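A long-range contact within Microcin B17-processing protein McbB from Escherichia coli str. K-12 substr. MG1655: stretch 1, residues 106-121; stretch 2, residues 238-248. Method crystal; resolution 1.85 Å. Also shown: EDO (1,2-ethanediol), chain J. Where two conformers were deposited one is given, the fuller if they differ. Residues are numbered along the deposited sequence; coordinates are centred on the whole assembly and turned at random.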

# COMPACT_ATOMS: atom_id res chain seq x y z
N HIS B 106 7.37 -34.78 14.38
CA HIS B 106 8.48 -34.86 15.35
C HIS B 106 8.99 -33.49 15.90
O HIS B 106 9.40 -33.43 17.05
CB HIS B 106 9.65 -35.70 14.80
CG HIS B 106 10.14 -35.25 13.45
ND1 HIS B 106 9.41 -35.43 12.29
CD2 HIS B 106 11.29 -34.63 13.08
CE1 HIS B 106 10.09 -34.95 11.26
NE2 HIS B 106 11.24 -34.46 11.72
N LEU B 107 8.90 -32.41 15.11
CA LEU B 107 9.21 -31.05 15.60
C LEU B 107 8.33 -30.64 16.78
O LEU B 107 8.71 -29.80 17.58
CB LEU B 107 9.09 -30.00 14.47
CG LEU B 107 9.19 -28.50 14.81
CD1 LEU B 107 10.58 -28.18 15.40
CD2 LEU B 107 8.87 -27.61 13.58
N PHE B 108 7.15 -31.26 16.90
CA PHE B 108 6.17 -30.93 17.93
C PHE B 108 6.01 -32.01 18.97
O PHE B 108 5.05 -31.96 19.73
CB PHE B 108 4.82 -30.68 17.28
CG PHE B 108 4.83 -29.60 16.27
CD1 PHE B 108 4.88 -29.89 14.93
CD2 PHE B 108 4.82 -28.28 16.67
CE1 PHE B 108 4.87 -28.87 13.98
CE2 PHE B 108 4.81 -27.25 15.74
CZ PHE B 108 4.84 -27.56 14.38
N SER B 109 6.94 -32.94 19.05
CA SER B 109 6.77 -34.10 19.93
C SER B 109 6.74 -33.74 21.43
O SER B 109 6.27 -34.53 22.23
CB SER B 109 7.85 -35.13 19.66
OG SER B 109 9.11 -34.61 19.98
N ASN B 110 7.24 -32.57 21.82
CA ASN B 110 7.09 -32.10 23.20
C ASN B 110 6.10 -30.93 23.36
O ASN B 110 5.91 -30.45 24.48
CB ASN B 110 8.47 -31.76 23.77
CG ASN B 110 9.35 -32.99 23.96
OD1 ASN B 110 10.47 -33.06 23.45
ND2 ASN B 110 8.83 -33.99 24.66
N ALA B 111 5.44 -30.51 22.28
CA ALA B 111 4.67 -29.26 22.26
C ALA B 111 3.42 -29.33 23.11
O ALA B 111 3.13 -28.39 23.82
CB ALA B 111 4.27 -28.87 20.84
N ARG B 112 2.73 -30.46 23.09
CA ARG B 112 1.52 -30.60 23.89
C ARG B 112 1.81 -30.38 25.37
O ARG B 112 1.06 -29.69 26.03
CB ARG B 112 0.89 -31.95 23.70
CG ARG B 112 0.37 -32.14 22.29
CD ARG B 112 0.45 -33.59 21.93
NE ARG B 112 -0.78 -34.30 22.19
CZ ARG B 112 -0.87 -35.58 22.55
NH1 ARG B 112 0.21 -36.34 22.76
NH2 ARG B 112 -2.07 -36.12 22.69
N GLU B 113 2.89 -30.95 25.88
CA GLU B 113 3.16 -30.85 27.31
C GLU B 113 3.79 -29.50 27.68
O GLU B 113 3.40 -28.90 28.68
CB GLU B 113 3.99 -32.04 27.82
CG GLU B 113 3.49 -32.56 29.16
CD GLU B 113 2.14 -33.26 29.07
OE1 GLU B 113 1.15 -32.77 29.67
OE2 GLU B 113 2.06 -34.30 28.40
N GLN B 114 4.74 -29.02 26.88
CA GLN B 114 5.37 -27.70 27.11
C GLN B 114 4.39 -26.55 27.06
O GLN B 114 4.43 -25.66 27.92
CB GLN B 114 6.44 -27.40 26.08
CG GLN B 114 7.70 -28.23 26.22
CD GLN B 114 8.66 -28.04 25.05
OE1 GLN B 114 8.44 -27.21 24.13
NE2 GLN B 114 9.74 -28.81 25.08
N TRP B 115 3.52 -26.56 26.05
CA TRP B 115 2.71 -25.39 25.77
C TRP B 115 1.52 -25.23 26.70
O TRP B 115 0.93 -24.17 26.72
CB TRP B 115 2.31 -25.32 24.28
CG TRP B 115 3.50 -25.17 23.34
CD1 TRP B 115 4.82 -25.03 23.67
CD2 TRP B 115 3.45 -25.16 21.90
NE1 TRP B 115 5.59 -24.94 22.52
CE2 TRP B 115 4.78 -25.01 21.43
CE3 TRP B 115 2.42 -25.29 20.96
CZ2 TRP B 115 5.10 -24.96 20.06
CZ3 TRP B 115 2.76 -25.24 19.58
CH2 TRP B 115 4.08 -25.09 19.17
N LYS B 116 1.22 -26.26 27.51
CA LYS B 116 0.26 -26.11 28.62
C LYS B 116 0.65 -25.00 29.59
O LYS B 116 -0.22 -24.33 30.14
CB LYS B 116 0.07 -27.44 29.38
CG LYS B 116 -0.63 -28.51 28.56
CD LYS B 116 -0.90 -29.77 29.40
CE LYS B 116 -1.71 -30.82 28.63
NZ LYS B 116 -2.89 -30.26 27.89
N CYS B 117 1.95 -24.78 29.79
CA CYS B 117 2.37 -23.71 30.70
C CYS B 117 2.24 -22.31 30.08
O CYS B 117 2.51 -21.32 30.77
CB CYS B 117 3.77 -23.97 31.22
SG CYS B 117 5.08 -23.76 30.03
N ASP B 118 1.85 -22.23 28.80
CA ASP B 118 1.42 -21.00 28.15
C ASP B 118 -0.10 -20.99 27.99
O ASP B 118 -0.65 -20.17 27.26
CB ASP B 118 2.11 -20.90 26.78
CG ASP B 118 3.63 -21.10 26.87
OD1 ASP B 118 4.34 -20.16 27.31
OD2 ASP B 118 4.13 -22.20 26.55
N GLY B 119 -0.80 -21.94 28.64
CA GLY B 119 -2.23 -22.02 28.56
C GLY B 119 -2.80 -22.50 27.25
O GLY B 119 -3.99 -22.34 27.01
N VAL B 120 -1.97 -23.14 26.43
CA VAL B 120 -2.37 -23.62 25.12
C VAL B 120 -2.73 -25.11 25.18
O VAL B 120 -1.89 -25.91 25.54
CB VAL B 120 -1.24 -23.40 24.11
CG1 VAL B 120 -1.55 -24.09 22.79
CG2 VAL B 120 -1.05 -21.90 23.89
N PHE B 121 -3.97 -25.44 24.82
CA PHE B 121 -4.47 -26.83 24.76
C PHE B 121 -4.37 -27.35 23.32
O PHE B 121 -5.15 -26.95 22.45
CB PHE B 121 -5.92 -26.88 25.24
CG PHE B 121 -6.58 -28.27 25.23
CD1 PHE B 121 -5.83 -29.46 25.32
CD2 PHE B 121 -7.98 -28.37 25.18
CE1 PHE B 121 -6.46 -30.70 25.33
CE2 PHE B 121 -8.61 -29.61 25.17
CZ PHE B 121 -7.86 -30.78 25.25
N GLU B 238 16.14 -22.06 12.30
CA GLU B 238 14.92 -21.62 11.62
C GLU B 238 13.70 -22.38 12.18
O GLU B 238 12.65 -21.79 12.41
CB GLU B 238 15.00 -21.81 10.11
CG GLU B 238 15.87 -20.80 9.38
CD GLU B 238 17.37 -21.06 9.48
OE1 GLU B 238 17.79 -22.18 9.89
OE2 GLU B 238 18.14 -20.13 9.17
N ARG B 239 13.87 -23.67 12.40
CA ARG B 239 12.80 -24.47 13.01
C ARG B 239 12.43 -23.98 14.42
O ARG B 239 11.25 -23.91 14.75
CB ARG B 239 13.15 -25.96 13.04
CG ARG B 239 13.21 -26.57 11.68
CD ARG B 239 13.54 -28.05 11.72
NE ARG B 239 13.49 -28.56 10.35
CZ ARG B 239 14.55 -28.79 9.57
NH1 ARG B 239 15.82 -28.64 10.01
NH2 ARG B 239 14.35 -29.22 8.34
N GLY B 240 13.44 -23.62 15.21
CA GLY B 240 13.22 -23.11 16.60
C GLY B 240 12.48 -21.79 16.63
O GLY B 240 11.54 -21.60 17.39
N PHE B 241 12.89 -20.89 15.75
CA PHE B 241 12.23 -19.59 15.55
C PHE B 241 10.78 -19.80 15.16
O PHE B 241 9.88 -19.23 15.76
CB PHE B 241 13.00 -18.84 14.45
CG PHE B 241 12.54 -17.43 14.19
CD1 PHE B 241 12.96 -16.37 15.00
CD2 PHE B 241 11.75 -17.15 13.10
CE1 PHE B 241 12.58 -15.05 14.73
CE2 PHE B 241 11.37 -15.85 12.82
CZ PHE B 241 11.78 -14.80 13.63
N SER B 242 10.56 -20.67 14.16
CA SER B 242 9.21 -21.03 13.70
C SER B 242 8.35 -21.60 14.83
O SER B 242 7.20 -21.23 15.01
CB SER B 242 9.30 -22.07 12.57
OG SER B 242 9.98 -21.54 11.43
N TYR B 243 8.95 -22.51 15.60
CA TYR B 243 8.30 -23.15 16.75
C TYR B 243 7.79 -22.11 17.75
O TYR B 243 6.65 -22.19 18.20
CB TYR B 243 9.30 -24.08 17.41
CG TYR B 243 8.83 -25.01 18.50
CD1 TYR B 243 8.08 -26.14 18.19
CD2 TYR B 243 9.20 -24.80 19.83
CE1 TYR B 243 7.70 -27.04 19.19
CE2 TYR B 243 8.83 -25.71 20.84
CZ TYR B 243 8.08 -26.83 20.50
OH TYR B 243 7.69 -27.71 21.48
N HIS B 244 8.63 -21.12 18.07
CA HIS B 244 8.22 -20.06 18.96
C HIS B 244 7.07 -19.21 18.39
O HIS B 244 6.13 -18.87 19.12
CB HIS B 244 9.41 -19.19 19.31
CG HIS B 244 9.13 -18.19 20.37
ND1 HIS B 244 8.76 -18.55 21.66
CD2 HIS B 244 9.15 -16.84 20.34
CE1 HIS B 244 8.54 -17.45 22.36
NE2 HIS B 244 8.78 -16.40 21.59
N LEU B 245 7.16 -18.84 17.11
CA LEU B 245 6.08 -18.08 16.47
C LEU B 245 4.73 -18.80 16.44
O LEU B 245 3.69 -18.18 16.68
CB LEU B 245 6.48 -17.63 15.06
CG LEU B 245 7.48 -16.49 14.96
CD1 LEU B 245 7.77 -16.18 13.49
CD2 LEU B 245 6.96 -15.23 15.59
N ILE B 246 4.77 -20.10 16.19
CA ILE B 246 3.58 -20.96 16.27
C ILE B 246 2.99 -20.93 17.68
O ILE B 246 1.79 -20.65 17.88
CB ILE B 246 3.90 -22.39 15.81
CG1 ILE B 246 4.24 -22.43 14.31
CG2 ILE B 246 2.73 -23.35 16.07
CD1 ILE B 246 4.77 -23.75 13.80
N LYS B 247 3.85 -21.17 18.68
CA LYS B 247 3.41 -21.13 20.06
C LYS B 247 2.75 -19.81 20.44
O LYS B 247 1.64 -19.79 20.99
CB LYS B 247 4.58 -21.42 21.00
CG LYS B 247 4.08 -21.65 22.42
CD LYS B 247 5.20 -21.66 23.43
CE LYS B 247 5.53 -20.25 23.87
NZ LYS B 247 6.52 -20.37 24.95
N ARG B 248 3.43 -18.70 20.11
CA ARG B 248 2.89 -17.41 20.46
C ARG B 248 1.61 -17.07 19.74
O ARG B 248 0.73 -16.47 20.32
CB ARG B 248 3.90 -16.29 20.27
CG ARG B 248 5.03 -16.35 21.25
CD ARG B 248 4.54 -16.29 22.71
NE ARG B 248 5.65 -15.90 23.56
CZ ARG B 248 5.75 -16.12 24.85
NH1 ARG B 248 4.80 -16.76 25.54
NH2 ARG B 248 6.83 -15.67 25.48
C1 EDO J . 7.21 -16.96 28.67
O1 EDO J . 6.27 -15.90 28.48
C2 EDO J . 8.58 -16.34 28.83
O2 EDO J . 9.61 -17.32 28.65
O HOH W 1 8.44 -30.20 20.52
O HOH W 2 3.66 -17.88 28.40

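Stretch 2 is helical throughout, and its contacts recur along one side. Arg239 opens them modestly: its CB lies 4.1 Å from CD1 of Leu107, a van der Waals approach.

Tyr243 is the centre of the contact, with 127 Å² covered by the other stretch. Its CA-to-CB bond points sideways, but the t rotamer (chi1 -171°) brings the ring in. CZ2 of Trp115 sits over one face of that ring, 3.4 Å from Tyr243 CE1; the two six-membered rings, centroids 4.9 Å apart and planes at 52°, form an oblique pair. Tyr243 OH donates to Gln114 OE1 at 2.8 Å. The hydroxyl also accepts from water 1 (2.8 Å from water O to Tyr243 OH), which in turn donates to Leu107 O and accepts from Asn110 N, so one water ties the hydroxyl to the turn preceding helix 111-115.

Ile246 fills the space beside two rings: its CD1 meets the edge of Phe108 at CZ (3.9 Å), and its CG2 lies 3.8 Å from Trp115 CH2.

Lys247 serves two purposes. Its CG stands 3.4 Å from the centroid of the Trp115 five-membered ring, 3° off the normal, a CH-pi contact; its NZ reaches Asp118 OD1 at 3.2 Å, a salt bridge with weak hydrogen-bond geometry. Arg248 NH1 adds a long salt bridge to Asp118 OD1, 3.9 Å, bridged also by water 2.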